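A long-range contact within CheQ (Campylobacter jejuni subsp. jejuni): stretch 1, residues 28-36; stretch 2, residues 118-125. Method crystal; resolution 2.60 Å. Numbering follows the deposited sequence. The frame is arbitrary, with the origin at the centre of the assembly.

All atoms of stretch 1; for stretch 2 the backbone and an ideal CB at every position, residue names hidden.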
# COMPACT_ATOMS: atom_id res chain seq x y z
N ILE A 28 -11.59 -2.63 -2.35
CA ILE A 28 -11.66 -1.50 -3.27
C ILE A 28 -11.68 -0.22 -2.46
O ILE A 28 -12.04 -0.19 -1.28
CB ILE A 28 -12.90 -1.56 -4.19
CG1 ILE A 28 -14.17 -1.45 -3.36
CG2 ILE A 28 -12.90 -2.84 -5.02
CD1 ILE A 28 -15.40 -1.78 -4.11
N LEU A 29 -11.27 0.86 -3.11
CA LEU A 29 -11.20 2.15 -2.46
C LEU A 29 -12.60 2.77 -2.43
O LEU A 29 -13.28 2.85 -3.46
CB LEU A 29 -10.21 3.03 -3.21
CG LEU A 29 -9.89 4.41 -2.69
CD1 LEU A 29 -8.96 4.33 -1.51
CD2 LEU A 29 -9.24 5.19 -3.82
N ASN A 30 -13.05 3.20 -1.24
CA ASN A 30 -14.40 3.74 -1.14
C ASN A 30 -14.54 5.03 -1.94
O ASN A 30 -15.57 5.26 -2.58
CB ASN A 30 -14.76 3.99 0.33
CG ASN A 30 -16.14 4.66 0.49
OD1 ASN A 30 -17.17 4.10 0.08
ND2 ASN A 30 -16.15 5.84 1.09
N ALA A 31 -13.49 5.86 -1.94
CA ALA A 31 -13.50 7.12 -2.68
C ALA A 31 -13.84 6.90 -4.15
O ALA A 31 -14.50 7.75 -4.77
CB ALA A 31 -12.14 7.81 -2.56
N GLU A 32 -13.41 5.78 -4.72
CA GLU A 32 -13.69 5.49 -6.12
C GLU A 32 -15.01 4.75 -6.28
O GLU A 32 -15.78 5.06 -7.20
CB GLU A 32 -12.53 4.69 -6.73
CG GLU A 32 -12.83 4.11 -8.11
CD GLU A 32 -11.72 3.22 -8.66
OE1 GLU A 32 -10.99 3.68 -9.57
OE2 GLU A 32 -11.59 2.05 -8.20
N PHE A 33 -15.30 3.79 -5.39
CA PHE A 33 -16.49 2.96 -5.54
C PHE A 33 -17.77 3.77 -5.43
O PHE A 33 -18.74 3.51 -6.15
CB PHE A 33 -16.51 1.85 -4.49
CG PHE A 33 -17.85 1.22 -4.31
CD1 PHE A 33 -18.26 0.17 -5.14
CD2 PHE A 33 -18.72 1.65 -3.30
CE1 PHE A 33 -19.51 -0.44 -4.97
CE2 PHE A 33 -19.97 1.05 -3.12
CZ PHE A 33 -20.37 0.00 -3.96
N HIS A 34 -17.83 4.73 -4.50
CA HIS A 34 -19.09 5.43 -4.32
C HIS A 34 -19.40 6.36 -5.48
O HIS A 34 -20.57 6.71 -5.68
CB HIS A 34 -19.11 6.19 -3.00
CG HIS A 34 -18.56 7.58 -3.08
ND1 HIS A 34 -17.20 7.84 -3.07
CD2 HIS A 34 -19.17 8.78 -3.12
CE1 HIS A 34 -17.01 9.15 -3.11
NE2 HIS A 34 -18.19 9.74 -3.14
N ARG A 35 -18.39 6.77 -6.22
CA ARG A 35 -18.59 7.57 -7.42
C ARG A 35 -19.19 6.71 -8.57
O ARG A 35 -20.08 7.13 -9.24
CB ARG A 35 -17.33 8.38 -7.80
CG ARG A 35 -16.82 9.33 -6.71
CD ARG A 35 -15.77 10.36 -7.17
NE ARG A 35 -14.64 10.72 -6.26
CZ ARG A 35 -14.45 11.92 -5.69
NH1 ARG A 35 -15.33 12.90 -5.86
NH2 ARG A 35 -13.38 12.18 -4.92
N PHE A 36 -18.72 5.48 -8.74
CA PHE A 36 -19.24 4.57 -9.75
C PHE A 36 -20.64 4.11 -9.47
O PHE A 36 -21.42 3.90 -10.37
CB PHE A 36 -18.33 3.37 -9.93
CG PHE A 36 -17.03 3.71 -10.55
CD1 PHE A 36 -16.94 4.70 -11.49
CD2 PHE A 36 -15.90 3.04 -10.19
CE1 PHE A 36 -15.74 5.03 -12.05
CE2 PHE A 36 -14.69 3.36 -10.76
CZ PHE A 36 -14.61 4.36 -11.69
N UNK A 118 -2.00 5.90 -8.92
CA UNK A 118 -2.91 6.78 -8.20
C UNK A 118 -4.35 6.46 -8.55
O UNK A 118 -4.67 6.15 -9.70
CB UNK A 118 -2.60 8.25 -8.51
N UNK A 119 -5.21 6.48 -7.54
CA UNK A 119 -6.65 6.38 -7.72
C UNK A 119 -7.27 7.50 -6.91
O UNK A 119 -6.98 7.63 -5.71
CB UNK A 119 -7.19 5.01 -7.30
N UNK A 120 -8.04 8.36 -7.58
CA UNK A 120 -8.69 9.50 -6.94
C UNK A 120 -7.68 10.31 -6.14
O UNK A 120 -7.97 10.81 -5.05
CB UNK A 120 -9.83 9.03 -6.03
N UNK A 121 -6.47 10.45 -6.67
CA UNK A 121 -5.45 11.18 -5.93
C UNK A 121 -4.86 10.47 -4.74
O UNK A 121 -4.07 11.08 -4.01
CB UNK A 121 -6.04 12.51 -5.45
N UNK A 122 -5.20 9.21 -4.50
CA UNK A 122 -4.52 8.41 -3.49
C UNK A 122 -3.38 7.64 -4.15
O UNK A 122 -3.60 6.94 -5.16
CB UNK A 122 -5.49 7.46 -2.80
N UNK A 123 -2.17 7.75 -3.60
CA UNK A 123 -0.99 7.07 -4.16
C UNK A 123 -0.81 5.69 -3.53
O UNK A 123 -0.83 5.56 -2.30
CB UNK A 123 0.27 7.91 -3.94
N UNK A 124 -0.63 4.67 -4.37
CA UNK A 124 -0.37 3.30 -3.92
C UNK A 124 0.99 2.82 -4.41
O UNK A 124 1.52 3.28 -5.42
CB UNK A 124 -1.47 2.36 -4.41
N UNK A 125 1.56 1.87 -3.67
CA UNK A 125 2.83 1.22 -4.01
C UNK A 125 2.57 -0.27 -4.11
O UNK A 125 1.80 -0.83 -3.32
CB UNK A 125 3.92 1.52 -2.98

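Stretch 1 leaves a strand at Leu29, the N-cap residue, and turns into a helix; stretch 2 is a hairpin whose nearest CA to stretch 1, that of position 120, is 6.5 Å from Glu32 CA, with no hydrogen bond between the two. Across this contact, packing and, at the turn, backbone conformation are what can be read.

Position 118 finds nothing of stretch 1 within reach of its CB, so this contact sets no preference. It is Glu118.

At position 119 the CB points toward stretch 1, with the ideal CB 4.0 Å from Leu29 CD2 and 4.6 Å from Glu32 OE1. A methyl and a carboxylate oxygen, in directions roughly at right angles, would admit a branched aliphatic, or a small polar group able to meet the acid. The residue is Ile119. Its CG2 packs 3.9 Å from Leu29 CD2 and also comes 3.2 Å from Glu32 OE1, a close approach that brings no hydrogen bond; that oxygen is satisfied elsewhere in the structure.

Position 120 is the second residue of a type I' turn running from 119 to 122, and its phi/psi of 50/38 favours Asn, Asp or Gly. Its ideal CB nevertheless faces the helix, 4.3 Å from Ala31 CB, where a small side chain such as Ala, Ser or Cys would also fit. Cys120 takes the place. With chi1 in m, its SG lies 3.7 Å from Glu32 CB, 4.0 Å from Ala31 O and 4.4 Å from Arg35 NE, obliquely placed to the guanidinium. Arg35 NE also makes a weak hydrogen bond to Ala31 O.

Position 121 has phi/psi of 74/6, and a CB here would be jammed against the carbonyl O of 120. The backbone alone calls for glycine, and Gly121 it is.

Position 122 closes the turn, its backbone paired with 119 in both directions. The ideal CB points toward stretch 1, 4.5 Å from Leu29 CD2, so an aliphatic such as Val, Leu or Ile suits it. Ile122 CG1 comes to 4.2 Å from Leu29 CD2.

Position 123 is out of reach, and stretch 1 leaves the choice free: Lys123.

Position 124 points toward stretch 1, but nothing lies within 5.5 Å of its ideal CB. Only a long side chain such as Met or an aromatic could bridge the gap to Leu29. Phe124 does so, its CZ 4.0 Å from Leu29 CD1, which sits at the ring edge.

Position 125 is far from stretch 1, and Val125 takes no part. Leu29 thus serves three hairpin side chains, those of Ile119, Ile122 and Phe124.

Stretch 2 118-125: EICGIKFV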
# COMPACT_ATOMS: atom_id res chain seq x y z
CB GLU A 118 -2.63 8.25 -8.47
CG GLU A 118 -1.37 8.70 -7.76
CD GLU A 118 -1.23 10.20 -7.66
OE1 GLU A 118 -0.09 10.69 -7.51
OE2 GLU A 118 -2.29 10.87 -7.73
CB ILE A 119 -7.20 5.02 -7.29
CG1 ILE A 119 -6.40 3.92 -7.96
CG2 ILE A 119 -8.68 4.91 -7.65
CD1 ILE A 119 -6.70 2.55 -7.41
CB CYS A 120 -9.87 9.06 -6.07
SG CYS A 120 -11.19 8.10 -6.97
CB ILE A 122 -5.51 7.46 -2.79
CG1 ILE A 122 -6.76 8.22 -2.34
CG2 ILE A 122 -4.86 6.81 -1.60
CD1 ILE A 122 -6.45 9.35 -1.39
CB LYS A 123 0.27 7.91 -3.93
CG LYS A 123 1.43 7.60 -4.89
CD LYS A 123 2.76 8.25 -4.45
CE LYS A 123 2.66 9.77 -4.36
NZ LYS A 123 3.63 10.36 -3.37
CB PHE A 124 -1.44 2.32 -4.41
CG PHE A 124 -2.82 2.65 -3.95
CD1 PHE A 124 -3.54 3.68 -4.54
CD2 PHE A 124 -3.41 1.91 -2.93
CE1 PHE A 124 -4.82 3.98 -4.12
CE2 PHE A 124 -4.69 2.20 -2.51
CZ PHE A 124 -5.40 3.24 -3.10
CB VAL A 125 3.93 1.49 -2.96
CG1 VAL A 125 5.15 0.66 -3.26
CG2 VAL A 125 4.30 2.94 -2.91
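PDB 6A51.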